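Local coordinates for halotolerant alpha-type carbonic anhydrase (dCA II) (Dunaliella salina, PDB 1Y7W), which catalyses, as a zinc-dependent alpha-type carbonic anhydrase, the reversible hydration of carbon dioxide to bicarbonate and works at high salt concentrations, at residues Ser68-Val73 / Ile115-Thr120; Thr120-Val125 / Met153-Pro158; Ala164-Ile169 / Asp237-Trp242; Lys223-Asp228 / Arg284-Tyr289. All coordinates share one frame; numbering follows the deposited sequence.

Contact 1: residues Ser68-Val73 / Ile115-Thr120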
loop_
_atom_site.group_PDB
_atom_site.type_symbol
_atom_site.label_atom_id
_atom_site.label_comp_id
_atom_site.label_asym_id
_atom_site.label_seq_id
_atom_site.Cartn_x
_atom_site.Cartn_y
_atom_site.Cartn_z
ATOM N N SER A 68 12.731 -15.025 12.588
ATOM C CA SER A 68 13.895 -14.379 13.211
ATOM C C SER A 68 13.997 -12.903 12.822
ATOM O O SER A 68 13.822 -12.550 11.647
ATOM C CB SER A 68 15.244 -15.006 12.749
ATOM O OG SER A 68 15.291 -16.413 12.900
ATOM N N GLY A 69 14.314 -12.070 13.796
ATOM C CA GLY A 69 14.529 -10.667 13.514
ATOM C C GLY A 69 13.358 -9.698 13.423
ATOM O O GLY A 69 13.627 -8.519 13.361
ATOM N N THR A 70 12.101 -10.157 13.401
ATOM C CA THR A 70 10.953 -9.246 13.271
ATOM C C THR A 70 9.753 -9.795 14.053
ATOM O O THR A 70 9.397 -10.959 13.922
ATOM C CB THR A 70 10.549 -9.079 11.768
ATOM O OG1 THR A 70 11.690 -8.717 11.005
ATOM C CG2 THR A 70 9.458 -7.971 11.570
ATOM N N SER A 71 9.122 -8.940 14.867
ATOM C CA SER A 71 7.940 -9.347 15.655
ATOM C C SER A 71 6.699 -8.898 14.899
ATOM O O SER A 71 6.817 -8.221 13.862
ATOM C CB SER A 71 7.902 -8.577 16.999
ATOM O OG SER A 71 7.670 -7.168 16.733
ATOM N N ALA A 72 5.524 -9.265 15.457
ATOM C CA ALA A 72 4.214 -8.819 15.001
ATOM C C ALA A 72 4.223 -7.293 15.147
ATOM O O ALA A 72 4.997 -6.757 15.941
ATOM C CB ALA A 72 3.112 -9.338 15.942
ATOM N N VAL A 73 3.365 -6.601 14.398
ATOM C CA VAL A 73 3.264 -5.152 14.579
ATOM C C VAL A 73 2.263 -4.902 15.708
ATOM O O VAL A 73 1.310 -5.675 15.894
ATOM C CB VAL A 73 2.773 -4.434 13.305
ATOM C CG1 VAL A 73 1.399 -4.920 12.919
ATOM C CG2 VAL A 73 2.795 -2.853 13.530
ATOM N N ILE A 115 7.208 -2.043 15.893
ATOM C CA ILE A 115 7.637 -3.389 15.492
ATOM C C ILE A 115 9.027 -3.571 16.079
ATOM O O ILE A 115 9.856 -2.627 16.037
ATOM C CB ILE A 115 7.750 -3.554 13.956
ATOM C CG1 ILE A 115 6.409 -3.159 13.298
ATOM C CG2 ILE A 115 8.141 -5.075 13.613
ATOM C CD1 ILE A 115 6.494 -3.173 11.706
ATOM N N GLU A 116 9.288 -4.759 16.626
ATOM C CA GLU A 116 10.604 -5.019 17.164
ATOM C C GLU A 116 11.399 -5.605 16.025
ATOM O O GLU A 116 11.041 -6.663 15.477
ATOM C CB GLU A 116 10.571 -6.004 18.327
ATOM C CG GLU A 116 11.966 -6.171 18.911
ATOM C CD GLU A 116 12.086 -7.348 19.872
ATOM O OE1 GLU A 116 11.946 -8.459 19.412
ATOM O OE2 GLU A 116 12.337 -7.160 21.063
ATOM N N ILE A 117 12.490 -4.927 15.698
ATOM C CA ILE A 117 13.314 -5.333 14.573
ATOM C C ILE A 117 14.757 -5.449 14.970
ATOM O O ILE A 117 15.372 -4.490 15.495
ATOM C CB ILE A 117 13.168 -4.341 13.370
ATOM C CG1 ILE A 117 11.737 -4.395 12.820
ATOM C CG2 ILE A 117 14.115 -4.761 12.215
ATOM C CD1 ILE A 117 11.465 -3.278 11.857
ATOM N N GLY A 118 15.300 -6.628 14.701
ATOM C CA GLY A 118 16.671 -6.915 15.080
ATOM C C GLY A 118 16.864 -6.662 16.568
ATOM O O GLY A 118 17.902 -6.129 16.965
ATOM N N GLY A 119 15.874 -7.027 17.386
ATOM C CA GLY A 119 15.956 -6.812 18.819
ATOM C C GLY A 119 15.616 -5.414 19.370
ATOM O O GLY A 119 15.576 -5.216 20.579
ATOM N N THR A 120 15.328 -4.448 18.501
ATOM C CA THR A 120 15.008 -3.103 18.939
ATOM C C THR A 120 13.564 -2.765 18.579
ATOM O O THR A 120 13.136 -2.942 17.415
ATOM C CB THR A 120 15.909 -2.067 18.235
ATOM O OG1 THR A 120 17.281 -2.323 18.556
ATOM C CG2 THR A 120 15.561 -0.653 18.690
#

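Contact 2: residues Thr120-Val125 / Met153-Pro158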
loop_
_atom_site.group_PDB
_atom_site.type_symbol
_atom_site.label_atom_id
_atom_site.label_comp_id
_atom_site.label_asym_id
_atom_site.label_seq_id
_atom_site.Cartn_x
_atom_site.Cartn_y
_atom_site.Cartn_z
ATOM N N THR A 120 15.328 -4.448 18.501
ATOM C CA THR A 120 15.008 -3.103 18.939
ATOM C C THR A 120 13.564 -2.765 18.579
ATOM O O THR A 120 13.136 -2.942 17.415
ATOM C CB THR A 120 15.909 -2.067 18.235
ATOM O OG1 THR A 120 17.281 -2.323 18.556
ATOM C CG2 THR A 120 15.561 -0.653 18.690
ATOM N N THR A 121 12.816 -2.263 19.556
ATOM C CA THR A 121 11.437 -1.900 19.284
ATOM C C THR A 121 11.466 -0.551 18.546
ATOM O O THR A 121 11.979 0.448 19.067
ATOM C CB THR A 121 10.644 -1.810 20.597
ATOM O OG1 THR A 121 10.591 -3.125 21.204
ATOM C CG2 THR A 121 9.227 -1.283 20.359
ATOM N N LYS A 122 10.927 -0.506 17.333
ATOM C CA LYS A 122 10.926 0.758 16.619
ATOM C C LYS A 122 9.518 1.276 16.413
ATOM O O LYS A 122 8.576 0.510 16.291
ATOM C CB LYS A 122 11.607 0.610 15.278
ATOM C CG LYS A 122 13.115 0.303 15.357
ATOM C CD LYS A 122 13.618 0.025 13.948
ATOM C CE LYS A 122 15.150 -0.287 13.920
ATOM N NZ LYS A 122 15.984 0.798 13.310
ATOM N N SER A 123 9.361 2.594 16.393
ATOM C CA SER A 123 8.023 3.197 16.150
ATOM C C SER A 123 7.930 3.512 14.650
ATOM O O SER A 123 8.947 3.870 14.035
ATOM C CB SER A 123 7.898 4.508 16.943
ATOM O OG SER A 123 7.685 4.208 18.305
ATOM N N PHE A 124 6.735 3.372 14.069
ATOM C CA PHE A 124 6.566 3.646 12.653
ATOM C C PHE A 124 5.578 4.774 12.390
ATOM O O PHE A 124 4.514 4.828 12.979
ATOM C CB PHE A 124 6.131 2.357 11.948
ATOM C CG PHE A 124 7.284 1.428 11.751
ATOM C CD1 PHE A 124 8.029 1.467 10.576
ATOM C CD2 PHE A 124 7.731 0.620 12.816
ATOM C CE1 PHE A 124 9.218 0.704 10.452
ATOM C CE2 PHE A 124 8.930 -0.151 12.690
ATOM C CZ PHE A 124 9.647 -0.097 11.510
ATOM N N VAL A 125 5.982 5.673 11.508
ATOM C CA VAL A 125 5.157 6.830 11.176
ATOM C C VAL A 125 4.490 6.668 9.783
ATOM O O VAL A 125 5.183 6.541 8.819
ATOM C CB VAL A 125 6.044 8.105 11.124
ATOM C CG1 VAL A 125 5.200 9.327 10.823
ATOM C CG2 VAL A 125 6.838 8.236 12.517
ATOM N N MET A 153 4.578 3.112 5.977
ATOM C CA MET A 153 5.080 3.731 7.222
ATOM C C MET A 153 6.603 3.702 7.224
ATOM O O MET A 153 7.213 2.771 6.702
ATOM C CB MET A 153 4.515 2.992 8.440
ATOM C CG MET A 153 3.000 2.851 8.353
ATOM S SD MET A 153 2.226 2.119 9.773
ATOM C CE MET A 153 2.944 0.579 9.862
ATOM N N GLN A 154 7.233 4.716 7.853
ATOM C CA GLN A 154 8.699 4.808 7.893
ATOM C C GLN A 154 9.109 4.792 9.388
ATOM O O GLN A 154 8.439 5.394 10.232
ATOM C CB GLN A 154 9.114 6.156 7.253
ATOM C CG GLN A 154 10.601 6.480 7.224
ATOM C CD GLN A 154 10.810 7.758 6.451
ATOM O OE1 GLN A 154 10.840 7.732 5.231
ATOM N NE2 GLN A 154 10.813 8.897 7.148
ATOM N N GLU A 155 10.190 4.111 9.705
ATOM C CA GLU A 155 10.627 4.077 11.109
ATOM C C GLU A 155 10.865 5.550 11.565
ATOM O O GLU A 155 11.305 6.416 10.781
ATOM C CB GLU A 155 11.906 3.258 11.222
ATOM C CG GLU A 155 13.058 3.822 10.481
ATOM C CD GLU A 155 14.380 3.122 10.859
ATOM O OE1 GLU A 155 14.681 2.979 12.078
ATOM O OE2 GLU A 155 15.107 2.724 9.934
ATOM N N GLN A 156 10.576 5.831 12.831
ATOM C CA GLN A 156 10.738 7.190 13.344
ATOM C C GLN A 156 12.221 7.613 13.419
ATOM O O GLN A 156 13.091 6.825 13.747
ATOM C CB GLN A 156 10.079 7.252 14.709
ATOM C CG GLN A 156 10.052 8.617 15.351
ATOM C CD GLN A 156 9.041 8.662 16.470
ATOM O OE1 GLN A 156 9.009 7.795 17.354
ATOM N NE2 GLN A 156 8.189 9.662 16.429
ATOM N N ASP A 157 12.550 8.852 13.122
ATOM C CA ASP A 157 14.000 9.186 13.205
ATOM C C ASP A 157 15.007 8.121 12.663
ATOM O O ASP A 157 15.812 7.555 13.434
ATOM C CB ASP A 157 14.435 9.465 14.662
ATOM C CG ASP A 157 13.442 10.327 15.431
ATOM O OD1 ASP A 157 12.941 11.340 14.871
ATOM O OD2 ASP A 157 13.173 9.985 16.616
ATOM N N PRO A 158 14.978 7.808 11.351
ATOM C CA PRO A 158 15.962 6.812 10.890
ATOM C C PRO A 158 17.366 7.448 10.785
ATOM O O PRO A 158 17.499 8.664 10.898
ATOM C CB PRO A 158 15.455 6.445 9.503
ATOM C CG PRO A 158 14.813 7.738 9.035
ATOM C CD PRO A 158 14.054 8.200 10.282
#

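Contact 3: residues Ala164-Ile169 / Asp237-Trp242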
loop_
_atom_site.group_PDB
_atom_site.type_symbol
_atom_site.label_atom_id
_atom_site.label_comp_id
_atom_site.label_asym_id
_atom_site.label_seq_id
_atom_site.Cartn_x
_atom_site.Cartn_y
_atom_site.Cartn_z
ATOM N N ALA A 164 15.896 4.136 5.099
ATOM C CA ALA A 164 15.076 3.844 6.277
ATOM C C ALA A 164 14.282 2.546 6.240
ATOM O O ALA A 164 13.824 2.110 5.163
ATOM C CB ALA A 164 14.094 5.026 6.520
ATOM N N GLN A 165 14.160 1.902 7.401
ATOM C CA GLN A 165 13.334 0.685 7.474
ATOM C C GLN A 165 11.875 1.152 7.236
ATOM O O GLN A 165 11.435 2.183 7.836
ATOM C CB GLN A 165 13.435 0.067 8.871
ATOM C CG GLN A 165 12.449 -1.058 9.037
ATOM C CD GLN A 165 12.902 -2.281 8.252
ATOM O OE1 GLN A 165 13.944 -2.842 8.570
ATOM N NE2 GLN A 165 12.104 -2.721 7.242
ATOM N N LEU A 166 11.150 0.452 6.342
ATOM C CA LEU A 166 9.745 0.765 6.116
ATOM C C LEU A 166 8.832 -0.375 6.599
ATOM O O LEU A 166 9.280 -1.517 6.745
ATOM C CB LEU A 166 9.455 0.998 4.606
ATOM C CG LEU A 166 10.292 2.083 3.912
ATOM C CD1 LEU A 166 9.849 2.230 2.441
ATOM C CD2 LEU A 166 10.036 3.424 4.689
ATOM N N ALA A 167 7.564 -0.060 6.877
ATOM C CA ALA A 167 6.587 -1.113 7.226
ATOM C C ALA A 167 5.384 -0.777 6.380
ATOM O O ALA A 167 4.940 0.389 6.388
ATOM C CB ALA A 167 6.208 -1.039 8.696
ATOM N N VAL A 168 4.859 -1.744 5.619
ATOM C CA VAL A 168 3.705 -1.423 4.794
ATOM C C VAL A 168 2.544 -2.371 5.134
ATOM O O VAL A 168 2.745 -3.596 5.344
ATOM C CB VAL A 168 4.052 -1.475 3.266
ATOM C CG1 VAL A 168 2.736 -1.244 2.391
ATOM C CG2 VAL A 168 5.139 -0.402 2.958
ATOM N N ILE A 169 1.350 -1.792 5.177
ATOM C CA ILE A 169 0.157 -2.543 5.475
ATOM C C ILE A 169 -0.585 -2.685 4.164
ATOM O O ILE A 169 -0.793 -1.699 3.471
ATOM C CB ILE A 169 -0.691 -1.807 6.508
ATOM C CG1 ILE A 169 0.018 -1.985 7.874
ATOM C CG2 ILE A 169 -2.089 -2.363 6.564
ATOM C CD1 ILE A 169 -0.507 -1.111 9.032
ATOM N N ASP A 237 13.777 -1.374 -3.494
ATOM C CA ASP A 237 14.602 -1.541 -2.296
ATOM C C ASP A 237 14.057 -2.583 -1.338
ATOM O O ASP A 237 12.905 -2.511 -0.966
ATOM C CB ASP A 237 14.652 -0.249 -1.452
ATOM C CG ASP A 237 14.846 1.032 -2.273
ATOM O OD1 ASP A 237 14.724 1.069 -3.518
ATOM O OD2 ASP A 237 15.079 2.073 -1.633
ATOM N N GLU A 238 14.920 -3.472 -0.841
ATOM C CA GLU A 238 14.545 -4.516 0.101
ATOM C C GLU A 238 14.607 -4.018 1.562
ATOM O O GLU A 238 15.481 -4.421 2.354
ATOM C CB GLU A 238 15.435 -5.720 -0.131
ATOM C CG GLU A 238 15.021 -6.401 -1.490
ATOM C CD GLU A 238 15.775 -7.660 -1.838
ATOM O OE1 GLU A 238 15.441 -8.258 -2.877
ATOM O OE2 GLU A 238 16.697 -8.064 -1.100
ATOM N N ARG A 239 13.690 -3.110 1.883
ATOM C CA ARG A 239 13.639 -2.492 3.217
ATOM C C ARG A 239 12.216 -2.379 3.718
ATOM O O ARG A 239 11.854 -1.448 4.456
ATOM C CB ARG A 239 14.375 -1.122 3.175
ATOM C CG ARG A 239 13.758 -0.044 2.297
ATOM C CD ARG A 239 14.809 1.088 1.990
ATOM N NE ARG A 239 14.275 2.110 1.084
ATOM C CZ ARG A 239 13.611 3.200 1.447
ATOM N NH1 ARG A 239 13.243 4.025 0.517
ATOM N NH2 ARG A 239 13.296 3.479 2.731
ATOM N N VAL A 240 11.401 -3.370 3.364
ATOM C CA VAL A 240 10.001 -3.342 3.805
ATOM C C VAL A 240 9.512 -4.517 4.618
ATOM O O VAL A 240 9.629 -5.660 4.178
ATOM C CB VAL A 240 9.012 -3.263 2.602
ATOM C CG1 VAL A 240 7.550 -3.298 3.118
ATOM C CG2 VAL A 240 9.249 -1.997 1.816
ATOM N N LYS A 241 8.946 -4.249 5.802
ATOM C CA LYS A 241 8.320 -5.328 6.575
ATOM C C LYS A 241 6.847 -5.272 6.077
ATOM O O LYS A 241 6.146 -4.261 6.271
ATOM C CB LYS A 241 8.361 -5.035 8.074
ATOM C CG LYS A 241 9.760 -4.972 8.622
ATOM C CD LYS A 241 10.622 -6.163 8.218
ATOM C CE LYS A 241 11.924 -6.133 8.996
ATOM N NZ LYS A 241 12.755 -7.321 8.553
ATOM N N TRP A 242 6.394 -6.348 5.423
ATOM C CA TRP A 242 5.055 -6.371 4.867
ATOM C C TRP A 242 4.038 -6.961 5.846
ATOM O O TRP A 242 4.349 -7.901 6.604
ATOM C CB TRP A 242 5.036 -7.193 3.526
ATOM C CG TRP A 242 5.452 -6.354 2.340
ATOM C CD1 TRP A 242 6.708 -6.257 1.762
ATOM C CD2 TRP A 242 4.620 -5.462 1.645
ATOM N NE1 TRP A 242 6.686 -5.354 0.726
ATOM C CE2 TRP A 242 5.404 -4.851 0.635
ATOM C CE3 TRP A 242 3.266 -5.112 1.770
ATOM C CZ2 TRP A 242 4.875 -3.907 -0.257
ATOM C CZ3 TRP A 242 2.732 -4.191 0.893
ATOM C CH2 TRP A 242 3.547 -3.588 -0.123
HETATM O O HOH W 1 13.237 -5.242 5.902
#

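Contact 4: residues Lys223-Asp228 / Arg284-Tyr289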
loop_
_atom_site.group_PDB
_atom_site.type_symbol
_atom_site.label_atom_id
_atom_site.label_comp_id
_atom_site.label_asym_id
_atom_site.label_seq_id
_atom_site.Cartn_x
_atom_site.Cartn_y
_atom_site.Cartn_z
ATOM N N LYS A 223 -6.499 -10.399 11.098
ATOM C CA LYS A 223 -5.651 -11.478 10.565
ATOM C C LYS A 223 -4.737 -10.992 9.444
ATOM O O LYS A 223 -5.211 -10.407 8.487
ATOM C CB LYS A 223 -6.515 -12.613 9.993
ATOM C CG LYS A 223 -7.122 -13.474 11.104
ATOM C CD LYS A 223 -8.005 -14.636 10.540
ATOM C CE LYS A 223 -9.347 -14.131 9.994
ATOM N NZ LYS A 223 -10.442 -15.236 9.860
ATOM N N TYR A 224 -3.443 -11.245 9.531
ATOM C CA TYR A 224 -2.582 -10.852 8.422
ATOM C C TYR A 224 -1.361 -11.765 8.243
ATOM O O TYR A 224 -0.934 -12.473 9.158
ATOM C CB TYR A 224 -2.114 -9.382 8.588
ATOM C CG TYR A 224 -1.011 -9.122 9.610
ATOM C CD1 TYR A 224 -1.316 -8.737 10.918
ATOM C CD2 TYR A 224 0.334 -9.211 9.255
ATOM C CE1 TYR A 224 -0.303 -8.438 11.872
ATOM C CE2 TYR A 224 1.375 -8.912 10.207
ATOM C CZ TYR A 224 1.037 -8.535 11.506
ATOM O OH TYR A 224 2.013 -8.297 12.475
ATOM N N ALA A 225 -0.758 -11.663 7.069
ATOM C CA ALA A 225 0.423 -12.437 6.736
ATOM C C ALA A 225 1.591 -11.433 6.724
ATOM O O ALA A 225 1.501 -10.419 6.052
ATOM C CB ALA A 225 0.259 -13.040 5.352
ATOM N N GLY A 226 2.669 -11.730 7.423
ATOM C CA GLY A 226 3.805 -10.833 7.427
ATOM C C GLY A 226 5.054 -11.495 6.844
ATOM O O GLY A 226 5.275 -12.680 7.040
ATOM N N TYR A 227 5.901 -10.731 6.157
ATOM C CA TYR A 227 7.119 -11.328 5.619
ATOM C C TYR A 227 8.069 -10.183 5.287
ATOM O O TYR A 227 7.658 -8.980 5.311
ATOM C CB TYR A 227 6.805 -12.153 4.344
ATOM C CG TYR A 227 6.431 -11.333 3.121
ATOM C CD1 TYR A 227 5.136 -10.839 2.921
ATOM C CD2 TYR A 227 7.407 -11.039 2.154
ATOM C CE1 TYR A 227 4.790 -10.081 1.788
ATOM C CE2 TYR A 227 7.089 -10.277 1.006
ATOM C CZ TYR A 227 5.775 -9.803 0.829
ATOM O OH TYR A 227 5.495 -9.060 -0.291
ATOM N N ASP A 228 9.327 -10.531 4.991
ATOM C CA ASP A 228 10.341 -9.524 4.655
ATOM C C ASP A 228 10.356 -9.264 3.133
ATOM O O ASP A 228 10.579 -10.188 2.338
ATOM C CB ASP A 228 11.724 -9.992 5.094
ATOM C CG ASP A 228 11.896 -10.045 6.632
ATOM O OD1 ASP A 228 12.699 -10.901 7.074
ATOM O OD2 ASP A 228 11.262 -9.268 7.379
ATOM N N ARG A 284 12.553 -17.367 1.819
ATOM C CA ARG A 284 11.689 -16.750 2.833
ATOM C C ARG A 284 10.518 -17.603 3.217
ATOM O O ARG A 284 10.075 -18.464 2.408
ATOM C CB ARG A 284 11.104 -15.452 2.281
ATOM C CG ARG A 284 12.133 -14.400 1.998
ATOM C CD ARG A 284 11.534 -13.128 1.368
ATOM N NE ARG A 284 11.149 -13.371 -0.050
ATOM C CZ ARG A 284 10.547 -12.483 -0.825
ATOM N NH1 ARG A 284 10.229 -11.286 -0.345
ATOM N NH2 ARG A 284 10.288 -12.765 -2.105
ATOM N N GLU A 285 10.004 -17.397 4.428
ATOM C CA GLU A 285 8.748 -18.036 4.852
ATOM C C GLU A 285 7.822 -16.844 5.066
ATOM O O GLU A 285 8.292 -15.704 5.094
ATOM C CB GLU A 285 8.853 -18.815 6.171
ATOM C CG GLU A 285 9.775 -20.020 6.138
ATOM C CD GLU A 285 9.238 -21.171 5.311
ATOM O OE1 GLU A 285 8.046 -21.113 4.898
ATOM O OE2 GLU A 285 10.013 -22.150 5.069
ATOM N N VAL A 286 6.520 -17.097 5.178
ATOM C CA VAL A 286 5.541 -16.019 5.394
ATOM C C VAL A 286 4.905 -16.460 6.701
ATOM O O VAL A 286 4.682 -17.637 6.901
ATOM C CB VAL A 286 4.533 -15.955 4.226
ATOM C CG1 VAL A 286 3.547 -14.746 4.418
ATOM C CG2 VAL A 286 5.307 -15.745 2.891
ATOM N N TYR A 287 4.577 -15.509 7.570
ATOM C CA TYR A 287 4.061 -15.840 8.906
ATOM C C TYR A 287 2.641 -15.341 9.110
ATOM O O TYR A 287 2.248 -14.363 8.505
ATOM C CB TYR A 287 5.047 -15.242 9.947
ATOM C CG TYR A 287 6.470 -15.644 9.646
ATOM C CD1 TYR A 287 7.249 -14.924 8.735
ATOM C CD2 TYR A 287 7.017 -16.795 10.222
ATOM C CE1 TYR A 287 8.537 -15.332 8.400
ATOM C CE2 TYR A 287 8.297 -17.221 9.889
ATOM C CZ TYR A 287 9.046 -16.493 8.993
ATOM O OH TYR A 287 10.319 -16.867 8.763
ATOM N N LYS A 288 1.865 -16.053 9.918
ATOM C CA LYS A 288 0.491 -15.671 10.204
ATOM C C LYS A 288 0.363 -14.988 11.562
ATOM O O LYS A 288 0.821 -15.501 12.580
ATOM C CB LYS A 288 -0.428 -16.886 10.164
ATOM C CG LYS A 288 -0.002 -18.057 11.016
ATOM C CD LYS A 288 -1.034 -19.114 10.824
ATOM C CE LYS A 288 -0.674 -20.426 11.482
ATOM N NZ LYS A 288 -1.835 -21.372 11.125
ATOM N N TYR A 289 -0.312 -13.848 11.556
ATOM C CA TYR A 289 -0.503 -13.055 12.758
ATOM C C TYR A 289 -1.994 -12.870 13.055
ATOM O O TYR A 289 -2.816 -12.646 12.160
ATOM C CB TYR A 289 0.172 -11.693 12.569
ATOM C CG TYR A 289 1.683 -11.760 12.414
ATOM C CD1 TYR A 289 2.268 -11.918 11.160
ATOM C CD2 TYR A 289 2.516 -11.741 13.532
ATOM C CE1 TYR A 289 3.642 -12.068 11.026
ATOM C CE2 TYR A 289 3.913 -11.874 13.421
ATOM C CZ TYR A 289 4.460 -12.040 12.158
ATOM O OH TYR A 289 5.818 -12.130 11.993
HETATM O O HOH W 2 10.001 -13.249 5.012
#

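Contact 1: residues Ser68-Val73 / Ile115-Thr120
S71 meets E116 first through its CB, which lies 3.9 Å from E116 CB. With chi1 at 67°, OG sits between the backbone N and the carbonyl carbon, within range of the E116 amide of strand 114-117. There S71 OG accepts from E116 N at 2.9 Å, a fairly straight bond with 163° at the hydrogen. S71 OG also donates to A72 O at 2.8 Å, so two bonds fix its rotation. S71 N gives to E116 O at 3.0 Å. An alanine here would probably leave E116 N without this acceptor and A72 O without its hydroxyl donor, weakening the hold of 68-73 on the strand.

Beyond T70, which is bridged to I117, G118 N donates to G69 O at 2.9 Å from within the type I' turn I117-T120. At the other end V73 CG2 packs on I115 CG1 at 3.6 Å, and I115 CG2 reaches T70 CG2; the hydroxyl of T70 bonds K241 of strand 240-251. The chemistry implies an irregular extension of the sheet at its outermost strand 114-117, where a serine oxygen does the work of a backbone carbonyl.

Contact 2: residues Thr120-Val125 / Met153-Pro158
K122 NZ donates to E155 OE1 at 2.8 Å in a salt bridge that meets the carboxylate on its syn side, 28° out of plane. The lysine is extended as far as CE and bends only at the last torsion (chi4 -109°), which sets NZ against the acid. The other oxygen, E155 OE2, is held by the backbone N of Q165, so both oxygens of the carboxylate have partners.

The F124 ring packs against the backbone of E155. E155 CA stands over one face as a CH-pi contact, 4.1 Å from the ring centroid, and F124 CE1 touches E155 CB at 3.8 Å. M153 O comes near the ring plane at the edge, and F124 CB packs on M153 CB.

F124 and E155 form a non-hydrogen-bonded antiparallel pair. The neighbouring V125 and Q154 are hydrogen-bonded: V125 N reaches Q154 O at 2.8 Å and Q154 N reaches V125 O at 2.9 Å. Past the end of strand 147-155, Q156 N still donates to S123 O at 2.8 Å, and Q156 CB approaches V125 CG2. The strand segments run at 144°, a twisted antiparallel pairing within the large mixed sheet of alpha-type carbonic anhydrases, whose strands 120-133 and 147-155 also carry the zinc ligands, H130 and H132 on the first and H150 on the second.

Contact 3: residues Ala164-Ile169 / Asp237-Trp242
V168 lies over one face of the W242 indole, its CB 3.9 Å from the centroid of the six-membered ring and 14° off the normal. The two side chains run side by side and point the same way, with V168 CG1 against W242 CZ3 at 3.3 Å. V240 CG1 covers part of the same face near the rim, while W242 NE1 is bonded to S230 O. The W242 side chain comes within about 5 Å of the zinc ion, so this apolar patch borders the metal site.

At the other end R239 works by its edge and its face. R239 NH2 donates to A164 O at 2.8 Å, with that oxygen lying in the guanidinium plane, and R239 NE makes a salt bridge to D237 OD2 at 2.8 Å. L166 CD1 rests above one face of the group, which is thus gripped at its rim and packed from one side.

L166 O takes two donors, K241 N at 2.9 Å and Q165 NE2 at 3.1 Å. The Q165 chain bends at chi2 (73°), which turns CD back toward the strand of K241, and NE2 donates nearly in its amide plane. That chain crosses the one of K241 at about a right angle, Q165 NE2 lying 3.5 Å from K241 CG. K241 NZ has its main partner in D228. Strands 166-169 and 240-242 run parallel, their axes 28° apart, with strand 147-155 flanking 166-175 and strand 224-229 flanking 240-251, while the chain between the two segments includes helices 181-195 and 213-217.

Contact 4: residues Lys223-Asp228 / Arg284-Tyr289
Y224 and Y289 exchange backbone bonds, Y289 N to Y224 O at 2.8 Å and Y224 N to Y289 O at 3.0 Å. G226 N reaches Y287 O at 2.9 Å and Y287 N returns to G226 O. R284 NH1 gives D228 O a further bond of 2.9 Å, with the oxygen in the guanidinium plane; its NH2 is taken by D280 O and Q51 O.

Outside this ladder the rings of Y224 and Y289 lie nearly parallel, 13° apart, but slid so that they barely overlap. Y224 CG sits between the backbone N and the carbonyl carbon (chi1 76°). Y289 CB stands over the Y224 ring 3.5 Å from its centroid, and Y224 OH lies over the Y289 face near the rim. Y224 OH also bonds V73 N, and Y289 OH bonds R67. An alanine in place of Y224 would probably open a gap beside Y289 and leave V73 N without its hydroxyl partner. G226 has no CB; one placed there would come too close to Y289 CE1, consistent with glycine.

On the other face A225 CB packs on V286 CG1 at 3.8 Å. Y227 CE2, at the ring edge, lies 3.6 Å from R284 NH1, and Y227 OH bonds H138. This is an antiparallel pairing at 138°, in which the near-C-terminal strand 287-289 forms an outer edge of the alpha-type carbonic anhydrase sheet.

All four contacts reach one mixed sheet. Contact 3 is the most buried, its centre about 11 Å from that of the chain, and is the parallel pairing, with an apolar patch beside the zinc. Contacts 1, 2 and 4 lie farther out and are partly buried; contact 1 joins a loop to one outermost strand and contact 4 adds the other. Their chemistry differs accordingly: a serine hydroxyl and a turn in contact 1, a lysine-glutamate salt bridge in contact 2, tyrosine packing in contact 4. K241 of contact 3 links outward, by a salt bridge to D228 of contact 4 and a hydrogen bond to T70 of contact 1. Contacts 2 and 4 do not touch, their nearest atoms being about 9 Å apart.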